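Local coordinates for protein probable benzoylformate decarboxylase (Rhodococcus jostii, PDB 7ORX) that belongs to the thiamine diphosphate-dependent enzyme family and holds thiamine diphosphate and a sodium ion in its folded tetrameric assembly, at residues G51-M56 against T68-H73; G59-T64 against S91-V96; N80-L85 against T120-L125; G409-V414 against I438-S443. One frame throughout, in Å; residues are numbered along the deposited sequence.

Interaction 1 (G51-M56 against T68-H73); sequences GAVLSM and TLVNLH. With TPP (thiamine diphosphate), chain K.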
loop_
_atom_site.group_PDB
_atom_site.type_symbol
_atom_site.label_atom_id
_atom_site.label_comp_id
_atom_site.label_asym_id
_atom_site.label_seq_id
_atom_site.Cartn_x
_atom_site.Cartn_y
_atom_site.Cartn_z
ATOM N N GLY C 51 3.250 22.316 -5.057
ATOM C CA GLY C 51 2.195 22.145 -6.074
ATOM C C GLY C 51 2.437 23.020 -7.295
ATOM O O GLY C 51 2.259 22.550 -8.443
ATOM N N ALA C 52 2.877 24.243 -7.067
ATOM C CA ALA C 52 3.298 25.166 -8.131
ATOM C C ALA C 52 4.529 24.594 -8.837
ATOM O O ALA C 52 4.515 24.533 -10.076
ATOM C CB ALA C 52 3.566 26.529 -7.531
ATOM N N VAL C 53 5.545 24.179 -8.073
ATOM C CA VAL C 53 6.787 23.586 -8.644
ATOM C C VAL C 53 6.394 22.489 -9.631
ATOM O O VAL C 53 6.893 22.398 -10.745
ATOM C CB VAL C 53 7.635 22.981 -7.522
ATOM C CG1 VAL C 53 8.675 21.998 -8.040
ATOM C CG2 VAL C 53 8.261 24.057 -6.667
ATOM N N LEU C 54 5.511 21.641 -9.180
ATOM C CA LEU C 54 5.294 20.392 -9.896
ATOM C C LEU C 54 4.419 20.686 -11.111
ATOM O O LEU C 54 4.717 20.153 -12.203
ATOM C CB LEU C 54 4.690 19.408 -8.911
ATOM C CG LEU C 54 4.718 18.011 -9.469
ATOM C CD1 LEU C 54 5.291 17.065 -8.438
ATOM C CD2 LEU C 54 3.321 17.639 -9.975
ATOM N N SER C 55 3.422 21.545 -10.952
ATOM C CA SER C 55 2.575 21.999 -12.086
ATOM C C SER C 55 3.407 22.777 -13.120
ATOM O O SER C 55 3.143 22.588 -14.318
ATOM C CB SER C 55 1.433 22.820 -11.593
ATOM O OG SER C 55 0.448 22.015 -10.972
ATOM N N MET C 56 4.372 23.606 -12.694
ATOM C CA MET C 56 5.331 24.273 -13.613
ATOM C C MET C 56 6.093 23.194 -14.407
ATOM O O MET C 56 6.238 23.325 -15.630
ATOM C CB MET C 56 6.340 25.140 -12.853
ATOM C CG MET C 56 5.927 26.568 -12.685
ATOM S SD MET C 56 6.903 27.509 -11.429
ATOM C CE MET C 56 8.507 27.100 -12.065
ATOM N N THR C 68 11.159 15.300 -17.323
ATOM C CA THR C 68 11.520 16.569 -16.625
ATOM C C THR C 68 11.758 16.335 -15.145
ATOM O O THR C 68 10.981 15.611 -14.565
ATOM C CB THR C 68 10.398 17.596 -16.806
ATOM O OG1 THR C 68 10.312 17.797 -18.213
ATOM C CG2 THR C 68 10.631 18.915 -16.107
ATOM N N LEU C 69 12.766 16.966 -14.568
ATOM C CA LEU C 69 13.215 16.610 -13.201
ATOM C C LEU C 69 12.581 17.559 -12.193
ATOM O O LEU C 69 12.637 18.757 -12.382
ATOM C CB LEU C 69 14.747 16.684 -13.144
ATOM C CG LEU C 69 15.391 16.223 -11.838
ATOM C CD1 LEU C 69 15.043 14.773 -11.507
ATOM C CD2 LEU C 69 16.903 16.371 -11.937
ATOM N N VAL C 70 12.063 17.023 -11.113
ATOM C CA VAL C 70 11.522 17.820 -9.981
ATOM C C VAL C 70 12.311 17.417 -8.735
ATOM O O VAL C 70 12.643 16.251 -8.661
ATOM C CB VAL C 70 10.033 17.508 -9.828
ATOM C CG1 VAL C 70 9.447 18.192 -8.622
ATOM C CG2 VAL C 70 9.279 17.831 -11.108
ATOM N N ASN C 71 12.576 18.320 -7.795
ATOM C CA ASN C 71 13.287 17.982 -6.545
ATOM C C ASN C 71 12.534 18.606 -5.370
ATOM O O ASN C 71 12.484 19.844 -5.242
ATOM C CB ASN C 71 14.740 18.425 -6.624
ATOM C CG ASN C 71 15.538 18.071 -5.387
ATOM O OD1 ASN C 71 15.433 16.967 -4.856
ATOM N ND2 ASN C 71 16.343 19.009 -4.919
ATOM N N LEU C 72 11.973 17.792 -4.494
ATOM C CA LEU C 72 11.079 18.253 -3.416
ATOM C C LEU C 72 11.674 17.864 -2.071
ATOM O O LEU C 72 12.621 17.064 -2.032
ATOM C CB LEU C 72 9.729 17.566 -3.601
ATOM C CG LEU C 72 9.021 17.879 -4.909
ATOM C CD1 LEU C 72 7.777 17.003 -5.072
ATOM C CD2 LEU C 72 8.649 19.351 -4.972
ATOM N N HIS C 73 11.064 18.369 -1.005
ATOM C CA HIS C 73 11.566 18.244 0.378
ATOM C C HIS C 73 10.764 17.209 1.166
ATOM O O HIS C 73 9.692 17.555 1.647
ATOM C CB HIS C 73 11.567 19.594 1.102
ATOM C CG HIS C 73 11.959 19.417 2.526
ATOM N ND1 HIS C 73 13.223 18.907 2.901
ATOM C CD2 HIS C 73 11.242 19.547 3.659
ATOM C CE1 HIS C 73 13.276 18.792 4.208
ATOM N NE2 HIS C 73 12.072 19.186 4.696
HETATM N "N1'" TPP K . 8.828 22.934 2.059
HETATM C "C2'" TPP K . 8.054 22.493 3.058
HETATM C CM2 TPP K . 6.623 22.193 2.754
HETATM N "N3'" TPP K . 8.461 22.290 4.312
HETATM C "C4'" TPP K . 9.746 22.553 4.595
HETATM N "N4'" TPP K . 10.144 22.329 5.860
HETATM C "C5'" TPP K . 10.637 23.039 3.613
HETATM C "C6'" TPP K . 10.112 23.201 2.345
HETATM C "C7'" TPP K . 12.083 23.346 3.923
HETATM N N3 TPP K . 12.242 24.505 4.816
HETATM C C2 TPP K . 12.347 24.380 6.138
HETATM S S1 TPP K . 13.133 25.732 6.810
HETATM C C5 TPP K . 12.780 26.635 5.364
HETATM C C4 TPP K . 12.326 25.831 4.373
HETATM C CM4 TPP K . 11.953 26.252 2.984
HETATM C C6 TPP K . 12.965 28.131 5.322
HETATM C C7 TPP K . 11.682 28.905 5.588
HETATM O O7 TPP K . 11.959 30.334 5.503
HETATM P PA TPP K . 11.314 31.372 6.559
HETATM O O1A TPP K . 9.939 30.928 6.927
HETATM O O2A TPP K . 11.600 32.685 5.916
HETATM O O3A TPP K . 12.161 31.214 7.905
HETATM P PB TPP K . 13.581 31.817 8.318
HETATM O O1B TPP K . 13.448 32.350 9.734
HETATM O O2B TPP K . 14.523 30.653 8.235
HETATM O O3B TPP K . 13.881 32.893 7.305
#
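Val53 and Leu54 push two methyl bumps from helix 51-56 onto the side of strand 68-73 that carries Val70 and Leu72. Val53 CG1 settles into the dip between these two strand side chains, 3.9 Å from Val70 CG1 and 4.1 Å from Leu72 CD2. Its placement follows from CG1 standing anti to the backbone N (chi1 162°), while the side chain of Leu72 slides past that of Val53 in the opposite direction. One residue on, Leu54 lies against the same pair: its CD1 is 4.2 Å from Leu72 CD1 and 4.3 Å from Val70 CG1, the two leucine side chains crossing at about a right angle. The fit is wholly apolar. Leu54 also packs on Ala81, Ala84 and Leu85. Next to Leu72, His73 turns to thiamine diphosphate, with CD2 3.5 Å from C4' of thiamine diphosphate and C7' over one ring face toward the rim; Glu31 holds ND1. Helix and strand run nearly antiparallel, at 173°, with axes 9.0 Å apart. This is the returning half of a beta-alpha-beta crossover, in which helix 50-64 leads from strand 43-46 back into the parallel sheet of the N-terminal thiamine diphosphate-binding domain, with His73 of the thiamine diphosphate pocket next to the packed strand residues.

Interaction 2 (G59-T64 against S91-V96); sequences GYSLVT and SHSPLV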
loop_
_atom_site.group_PDB
_atom_site.type_symbol
_atom_site.label_atom_id
_atom_site.label_comp_id
_atom_site.label_asym_id
_atom_site.label_seq_id
_atom_site.Cartn_x
_atom_site.Cartn_y
_atom_site.Cartn_z
ATOM N N GLY C 59 3.823 21.649 -17.037
ATOM C CA GLY C 59 3.672 22.495 -18.222
ATOM C C GLY C 59 4.907 22.417 -19.092
ATOM O O GLY C 59 4.794 22.322 -20.325
ATOM N N TYR C 60 6.068 22.475 -18.467
ATOM C CA TYR C 60 7.355 22.450 -19.198
ATOM C C TYR C 60 7.434 21.132 -19.993
ATOM O O TYR C 60 7.793 21.106 -21.176
ATOM C CB TYR C 60 8.505 22.610 -18.207
ATOM C CG TYR C 60 9.833 22.753 -18.884
ATOM C CD1 TYR C 60 10.584 21.640 -19.194
ATOM C CD2 TYR C 60 10.324 24.001 -19.224
ATOM C CE1 TYR C 60 11.789 21.757 -19.849
ATOM C CE2 TYR C 60 11.534 24.130 -19.879
ATOM C CZ TYR C 60 12.285 22.999 -20.169
ATOM O OH TYR C 60 13.482 23.118 -20.794
ATOM N N SER C 61 7.032 20.052 -19.343
ATOM C CA SER C 61 7.047 18.707 -19.926
ATOM C C SER C 61 6.072 18.588 -21.098
ATOM O O SER C 61 6.403 17.972 -22.104
ATOM C CB SER C 61 6.754 17.709 -18.875
ATOM O OG SER C 61 6.370 16.484 -19.488
ATOM N N LEU C 62 4.877 19.122 -20.954
ATOM C CA LEU C 62 3.811 18.981 -21.976
ATOM C C LEU C 62 4.246 19.662 -23.272
ATOM O O LEU C 62 3.973 19.142 -24.355
ATOM C CB LEU C 62 2.517 19.596 -21.438
ATOM C CG LEU C 62 1.819 18.746 -20.387
ATOM C CD1 LEU C 62 0.845 19.562 -19.552
ATOM C CD2 LEU C 62 1.098 17.619 -21.058
ATOM N N VAL C 63 4.931 20.782 -23.174
ATOM C CA VAL C 63 5.305 21.518 -24.398
ATOM C C VAL C 63 6.429 20.768 -25.098
ATOM O O VAL C 63 6.328 20.619 -26.331
ATOM C CB VAL C 63 5.680 22.961 -24.074
ATOM C CG1 VAL C 63 6.291 23.628 -25.294
ATOM C CG2 VAL C 63 4.491 23.748 -23.533
ATOM N N THR C 64 7.425 20.294 -24.337
ATOM C CA THR C 64 8.672 19.710 -24.887
ATOM C C THR C 64 8.439 18.259 -25.294
ATOM O O THR C 64 9.050 17.847 -26.281
ATOM C CB THR C 64 9.823 19.773 -23.878
ATOM O OG1 THR C 64 9.442 19.020 -22.734
ATOM C CG2 THR C 64 10.172 21.175 -23.424
ATOM N N SER C 91 -2.474 13.130 -17.914
ATOM C CA SER C 91 -1.846 13.823 -19.059
ATOM C C SER C 91 -0.666 13.018 -19.611
ATOM O O SER C 91 -0.061 13.476 -20.594
ATOM C CB SER C 91 -1.456 15.233 -18.702
ATOM O OG SER C 91 -0.372 15.315 -17.800
ATOM N N HIS C 92 -0.367 11.861 -18.997
ATOM C CA HIS C 92 0.741 10.954 -19.405
ATOM C C HIS C 92 2.015 11.784 -19.492
ATOM O O HIS C 92 2.682 11.765 -20.568
ATOM C CB HIS C 92 0.425 10.208 -20.726
ATOM C CG HIS C 92 -0.736 9.276 -20.627
ATOM N ND1 HIS C 92 -0.845 8.368 -19.608
ATOM C CD2 HIS C 92 -1.779 9.071 -21.453
ATOM C CE1 HIS C 92 -1.958 7.687 -19.764
ATOM N NE2 HIS C 92 -2.547 8.096 -20.897
ATOM N N SER C 93 2.318 12.466 -18.397
ATOM C CA SER C 93 3.467 13.384 -18.282
ATOM C C SER C 93 4.631 12.698 -17.583
ATOM O O SER C 93 4.485 12.248 -16.439
ATOM C CB SER C 93 3.055 14.648 -17.594
ATOM O OG SER C 93 2.765 15.626 -18.592
ATOM N N PRO C 94 5.786 12.559 -18.271
ATOM C CA PRO C 94 6.945 11.876 -17.713
ATOM C C PRO C 94 7.748 12.693 -16.712
ATOM O O PRO C 94 8.903 12.867 -16.921
ATOM C CB PRO C 94 7.785 11.555 -18.961
ATOM C CG PRO C 94 7.429 12.617 -19.937
ATOM C CD PRO C 94 5.976 12.946 -19.672
ATOM N N LEU C 95 7.132 13.163 -15.634
ATOM C CA LEU C 95 7.847 13.829 -14.518
ATOM C C LEU C 95 8.654 12.785 -13.754
ATOM O O LEU C 95 8.098 11.735 -13.357
ATOM C CB LEU C 95 6.854 14.458 -13.543
ATOM C CG LEU C 95 5.898 15.489 -14.135
ATOM C CD1 LEU C 95 5.093 16.169 -13.009
ATOM C CD2 LEU C 95 6.653 16.538 -14.932
ATOM N N VAL C 96 9.901 13.103 -13.461
ATOM C CA VAL C 96 10.769 12.289 -12.575
ATOM C C VAL C 96 10.894 13.058 -11.262
ATOM O O VAL C 96 11.587 14.069 -11.234
ATOM C CB VAL C 96 12.117 12.111 -13.260
ATOM C CG1 VAL C 96 13.033 11.305 -12.381
ATOM C CG2 VAL C 96 11.945 11.514 -14.639
#
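Ser61 and Ser93 bring two hydroxyls near each other inside a buried contact without bonding: Ser61 OG and Ser93 OG stay 3.8 Å apart, and each has a partner of its own. Ser93 OG is hydrogen-bonded to Asp58, one turn back on the same helix as Ser61, while Ser61 OG makes a weak bond to the carbonyl of Glu66. Standing anti to the backbone N (chi1 162°), Ser61 OG also abuts the ring of Pro94, the residue after Ser93, at 3.6 Å from Pro94 CD, whereas Ser61 CB touches Leu95 CD2 at 4.1 Å. Leu62 CD2 lies against two serines, 3.6 Å from Ser93 OG and 4.2 Å from Ser91 CB. The segment 91-96 is the joint between helix 82-90 and strand 95-101 in the alpha/beta sandwich of the N-terminal domain. His92, with positive phi (52°), closes the helix in a Schellman motif; Pro94 then forms the centre of an inverse gamma turn, with a weak bond of 2.9 Å from Leu95 N to Ser93 O, and the strand begins at once. The last turn of helix 50-64 therefore packs on the very bend that turns the chain into the sheet. Here Thr64 OG1 bonds to Tyr60 O at 3.1 Å, reaching that oxygen from the face opposite to Thr64 N, and Glu66 N meets the same hydroxyl. Tyr60 and Val63 of the same helix also pack on helix 409-418.

Interaction 3 (N80-L85 against T120-L125); sequences NAMGAL and TLMKPL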
loop_
_atom_site.group_PDB
_atom_site.type_symbol
_atom_site.label_atom_id
_atom_site.label_comp_id
_atom_site.label_asym_id
_atom_site.label_seq_id
_atom_site.Cartn_x
_atom_site.Cartn_y
_atom_site.Cartn_z
ATOM N N ASN C 80 2.558 17.980 -0.405
ATOM C CA ASN C 80 2.010 19.232 -0.979
ATOM C C ASN C 80 1.822 19.101 -2.509
ATOM O O ASN C 80 0.987 19.889 -3.077
ATOM C CB ASN C 80 2.852 20.443 -0.551
ATOM C CG ASN C 80 2.519 20.956 0.846
ATOM O OD1 ASN C 80 1.479 20.636 1.431
ATOM N ND2 ASN C 80 3.381 21.793 1.390
ATOM N N ALA C 81 2.494 18.124 -3.164
ATOM C CA ALA C 81 2.500 17.934 -4.641
ATOM C C ALA C 81 1.552 16.813 -5.120
ATOM O O ALA C 81 1.387 16.655 -6.339
ATOM C CB ALA C 81 3.911 17.705 -5.092
ATOM N N MET C 82 0.907 16.082 -4.221
ATOM C CA MET C 82 0.035 14.934 -4.578
ATOM C C MET C 82 -1.106 15.373 -5.476
ATOM O O MET C 82 -1.397 14.685 -6.439
ATOM C CB MET C 82 -0.529 14.301 -3.316
ATOM C CG MET C 82 0.569 13.651 -2.499
ATOM S SD MET C 82 0.396 11.880 -2.509
ATOM C CE MET C 82 0.575 11.548 -4.268
ATOM N N GLY C 83 -1.739 16.498 -5.161
ATOM C CA GLY C 83 -2.844 17.052 -5.970
ATOM C C GLY C 83 -2.395 17.277 -7.397
ATOM O O GLY C 83 -3.059 16.768 -8.345
ATOM N N ALA C 84 -1.274 17.991 -7.558
ATOM C CA ALA C 84 -0.746 18.350 -8.890
ATOM C C ALA C 84 -0.431 17.071 -9.665
ATOM O O ALA C 84 -0.762 17.004 -10.840
ATOM C CB ALA C 84 0.433 19.247 -8.718
ATOM N N LEU C 85 0.109 16.074 -8.973
ATOM C CA LEU C 85 0.613 14.805 -9.558
ATOM C C LEU C 85 -0.532 14.044 -10.229
ATOM O O LEU C 85 -0.260 13.359 -11.212
ATOM C CB LEU C 85 1.254 13.993 -8.431
ATOM C CG LEU C 85 2.506 13.226 -8.776
ATOM C CD1 LEU C 85 3.338 13.915 -9.849
ATOM C CD2 LEU C 85 3.319 13.001 -7.516
ATOM N N THR C 120 5.296 4.213 -0.283
ATOM C CA THR C 120 3.817 4.207 -0.062
ATOM C C THR C 120 3.229 5.617 -0.271
ATOM O O THR C 120 2.124 5.704 -0.837
ATOM C CB THR C 120 3.442 3.688 1.340
ATOM O OG1 THR C 120 4.174 2.493 1.630
ATOM C CG2 THR C 120 1.955 3.429 1.504
ATOM N N LEU C 121 3.908 6.668 0.204
ATOM C CA LEU C 121 3.362 8.056 0.256
ATOM C C LEU C 121 2.673 8.406 -1.082
ATOM O O LEU C 121 1.457 8.756 -1.039
ATOM C CB LEU C 121 4.492 9.031 0.629
ATOM C CG LEU C 121 4.110 10.517 0.769
ATOM C CD1 LEU C 121 3.067 10.784 1.873
ATOM C CD2 LEU C 121 5.374 11.342 1.001
ATOM N N MET C 122 3.368 8.213 -2.212
ATOM C CA MET C 122 2.976 8.735 -3.549
ATOM C C MET C 122 2.145 7.719 -4.344
ATOM O O MET C 122 1.594 8.127 -5.383
ATOM C CB MET C 122 4.202 9.121 -4.380
ATOM C CG MET C 122 5.143 10.061 -3.680
ATOM S SD MET C 122 4.265 11.636 -3.383
ATOM C CE MET C 122 5.017 12.724 -4.595
ATOM N N LYS C 123 2.034 6.465 -3.904
ATOM C CA LYS C 123 1.001 5.513 -4.417
ATOM C C LYS C 123 -0.382 6.003 -3.962
ATOM O O LYS C 123 -0.535 6.494 -2.832
ATOM C CB LYS C 123 1.273 4.060 -3.988
ATOM C CG LYS C 123 2.470 3.397 -4.638
ATOM C CD LYS C 123 2.865 4.005 -5.951
ATOM C CE LYS C 123 3.901 3.157 -6.665
ATOM N NZ LYS C 123 3.292 2.243 -7.660
ATOM N N PRO C 124 -1.434 5.859 -4.816
ATOM C CA PRO C 124 -1.378 5.079 -6.057
ATOM C C PRO C 124 -1.149 5.871 -7.355
ATOM O O PRO C 124 -1.521 5.401 -8.406
ATOM C CB PRO C 124 -2.814 4.524 -6.077
ATOM C CG PRO C 124 -3.653 5.691 -5.622
ATOM C CD PRO C 124 -2.779 6.428 -4.625
ATOM N N LEU C 125 -0.561 7.059 -7.271
ATOM C CA LEU C 125 -0.543 8.016 -8.409
ATOM C C LEU C 125 0.527 7.616 -9.418
ATOM O O LEU C 125 0.180 6.957 -10.427
ATOM C CB LEU C 125 -0.348 9.433 -7.859
ATOM C CG LEU C 125 -1.610 10.006 -7.210
ATOM C CD1 LEU C 125 -1.413 11.460 -6.856
ATOM C CD2 LEU C 125 -2.838 9.837 -8.117
#
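Met82 meets Leu121 and Met122 through their peptide groups, for no aromatic ring takes part and the flat surfaces are those of the backbone. Met82 SD approaches the Leu121 carbonyl obliquely, tilted well out of its plane, 3.6 Å from Leu121 O, and Met82 CE comes to the next carbonyl with a similar tilt, 3.7 Å from Met122 O. The Met82 chain is bent at both chi2 (-111°) and chi3, the last of which carries CE back from the sulfur toward Leu125. In the other direction, Leu125 CD1 comes against Met82 O, only modestly tilted from the plane of that carbonyl, and also touches Met82 CE. The two thioethers cross obliquely, with Met82 CE 3.8 Å from Met122 SD, while Met122 CE reaches on to Leu85 CD2 and crosses that leucine at about a right angle. Leu85 CB lies 4.0 Å from Leu125 CD1, so one methyl of Leu125 sits between two successive contact residues of the helix. The chain around Lys123 and Pro124 is a type VIa turn: the peptide before Pro124 is cis, and Leu125 N returns to Met122 O at 3.1 Å. That turn follows helix 118-121 and lies over the start of helix 82-90 in the N-terminal domain, with the second subunit close by. Met82 packs on Gly79, and Leu121 on Pro124, of that neighbouring subunit. At the start of segment 80-85, Asn80 belongs to the thiamine diphosphate pocket, where its ND2 is bonded to Glu50.

Interaction 4 (G409-V414 against I438-S443); sequences GLPAAV and ITALWS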
loop_
_atom_site.group_PDB
_atom_site.type_symbol
_atom_site.label_atom_id
_atom_site.label_comp_id
_atom_site.label_asym_id
_atom_site.label_seq_id
_atom_site.Cartn_x
_atom_site.Cartn_y
_atom_site.Cartn_z
ATOM N N GLY C 409 -3.278 25.423 -13.887
ATOM C CA GLY C 409 -3.224 26.448 -14.951
ATOM C C GLY C 409 -2.157 27.509 -14.755
ATOM O O GLY C 409 -1.250 27.620 -15.608
ATOM N N LEU C 410 -2.223 28.278 -13.682
ATOM C CA LEU C 410 -1.255 29.386 -13.513
ATOM C C LEU C 410 0.160 28.844 -13.627
ATOM O O LEU C 410 0.930 29.319 -14.455
ATOM C CB LEU C 410 -1.489 30.108 -12.183
ATOM C CG LEU C 410 -1.374 31.615 -12.341
ATOM C CD1 LEU C 410 -2.006 32.370 -11.178
ATOM C CD2 LEU C 410 0.077 31.985 -12.531
ATOM N N PRO C 411 0.551 27.845 -12.806
ATOM C CA PRO C 411 1.894 27.293 -12.868
ATOM C C PRO C 411 2.194 26.644 -14.219
ATOM O O PRO C 411 3.260 26.846 -14.715
ATOM C CB PRO C 411 1.900 26.257 -11.749
ATOM C CG PRO C 411 0.874 26.772 -10.792
ATOM C CD PRO C 411 -0.230 27.223 -11.727
ATOM N N ALA C 412 1.281 25.887 -14.801
ATOM C CA ALA C 412 1.609 25.185 -16.058
ATOM C C ALA C 412 1.873 26.243 -17.109
ATOM O O ALA C 412 2.716 25.994 -17.945
ATOM C CB ALA C 412 0.531 24.243 -16.494
ATOM N N ALA C 413 1.206 27.381 -17.052
ATOM C CA ALA C 413 1.402 28.452 -18.049
ATOM C C ALA C 413 2.837 28.935 -17.956
ATOM O O ALA C 413 3.510 29.074 -18.987
ATOM C CB ALA C 413 0.460 29.612 -17.795
ATOM N N VAL C 414 3.282 29.211 -16.736
ATOM C CA VAL C 414 4.657 29.713 -16.469
ATOM C C VAL C 414 5.615 28.666 -17.020
ATOM O O VAL C 414 6.522 29.025 -17.741
ATOM C CB VAL C 414 4.872 29.936 -14.967
ATOM C CG1 VAL C 414 6.320 30.133 -14.625
ATOM C CG2 VAL C 414 4.022 31.084 -14.443
ATOM N N ILE C 438 -1.119 30.427 -7.169
ATOM C CA ILE C 438 -0.917 31.909 -7.270
ATOM C C ILE C 438 0.569 32.212 -7.153
ATOM O O ILE C 438 1.058 33.129 -7.824
ATOM C CB ILE C 438 -1.744 32.629 -6.184
ATOM C CG1 ILE C 438 -1.870 34.134 -6.453
ATOM C CG2 ILE C 438 -1.198 32.362 -4.791
ATOM C CD1 ILE C 438 -2.726 34.468 -7.667
ATOM N N THR C 439 1.282 31.449 -6.328
ATOM C CA THR C 439 2.714 31.693 -6.025
ATOM C C THR C 439 3.576 31.460 -7.273
ATOM O O THR C 439 4.693 31.908 -7.241
ATOM C CB THR C 439 3.222 30.779 -4.909
ATOM O OG1 THR C 439 3.071 29.444 -5.397
ATOM C CG2 THR C 439 2.479 30.960 -3.606
ATOM N N ALA C 440 3.105 30.782 -8.317
ATOM C CA ALA C 440 3.889 30.615 -9.555
ATOM C C ALA C 440 4.114 31.964 -10.219
ATOM O O ALA C 440 4.999 32.050 -11.101
ATOM C CB ALA C 440 3.207 29.694 -10.506
ATOM N N LEU C 441 3.357 32.989 -9.836
ATOM C CA LEU C 441 3.576 34.341 -10.390
ATOM C C LEU C 441 4.957 34.846 -9.982
ATOM O O LEU C 441 5.616 35.498 -10.809
ATOM C CB LEU C 441 2.484 35.274 -9.880
ATOM C CG LEU C 441 1.128 35.130 -10.548
ATOM C CD1 LEU C 441 0.161 36.117 -9.917
ATOM C CD2 LEU C 441 1.250 35.353 -12.057
ATOM N N TRP C 442 5.374 34.566 -8.748
ATOM C CA TRP C 442 6.736 34.896 -8.239
ATOM C C TRP C 442 7.807 34.308 -9.159
ATOM O O TRP C 442 8.698 35.060 -9.557
ATOM C CB TRP C 442 6.917 34.366 -6.827
ATOM C CG TRP C 442 8.236 34.734 -6.236
ATOM C CD1 TRP C 442 8.538 35.905 -5.600
ATOM C CD2 TRP C 442 9.422 33.929 -6.209
ATOM N NE1 TRP C 442 9.838 35.880 -5.179
ATOM C CE2 TRP C 442 10.398 34.669 -5.521
ATOM C CE3 TRP C 442 9.758 32.675 -6.693
ATOM C CZ2 TRP C 442 11.690 34.191 -5.318
ATOM C CZ3 TRP C 442 11.036 32.192 -6.478
ATOM C CH2 TRP C 442 11.984 32.947 -5.805
ATOM N N SER C 443 7.676 33.036 -9.524
ATOM C CA SER C 443 8.636 32.349 -10.413
ATOM C C SER C 443 8.694 33.086 -11.747
ATOM O O SER C 443 9.781 33.390 -12.207
ATOM C CB SER C 443 8.296 30.902 -10.542
ATOM O OG SER C 443 8.431 30.278 -9.267
#
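Leu410, whose side chain reaches across to Ile438 and Leu441, offers a backbone oxygen that two amides share: Leu410 O accepts from Val414 N at 3.3 Å, and a weak second bond comes from Ala413 N. The two methyls of its side chain divide the work. Leu410 CD2 meets Leu441 CD2 at 3.6 Å, the side chains crossing at about a right angle, while Leu410 CD1 lies 4.2 Å from Ile438 CD1, these two running side by side in the same direction. In the middle sits Ala440, a small knob pressed onto the opposing helix: its CB is 3.6 Å from Pro411 CA and 3.8 Å from Pro411 CG. This close approach, with the alpha carbons of Pro411 and Ala440 5.1 Å apart, goes with the small size of the alanine. Helix 440-447 is the connection of a beta-alpha-beta crossover between strands 425-430 and 452-457, neighbours in the parallel sheet of the C-terminal thiamine diphosphate-binding domain, and helix 409-418 leads into the first of them. Beyond Ala440, Val414 CG2, standing anti to Val414's own carbonyl carbon, comes to 3.6 Å from Ala440 O. Outside the pair, Pro411 and Thr439 lean on helix 50-64, and Ser443 OG bonds to the carbonyl of Leu46. Trp442 NE1 is hydrogen-bonded to the carbonyl of Pro482 of the second subunit.

Helix 50-64 ties the set together: interactions 1 and 2 use successive parts of it, with centres 11 Å apart, against the neighbouring strands 68-73 and 95-101, which are joined by backbone hydrogen bonds between Val96 and both Thr68 and Val70. Along the chain these two contacts interlace, as do interactions 2 and 3. Interaction 3, 12 Å from interaction 1, touches it where helix 50-64 packs on the start of helix 82-90. Interaction 4 comes last in sequence and lies in the C-terminal domain, yet helix 50-64 also packs on helix 409-418, so the same helix joins the two thiamine diphosphate-binding domains of one chain. Interactions 3 and 4, 20 Å apart, both reach the second subunit.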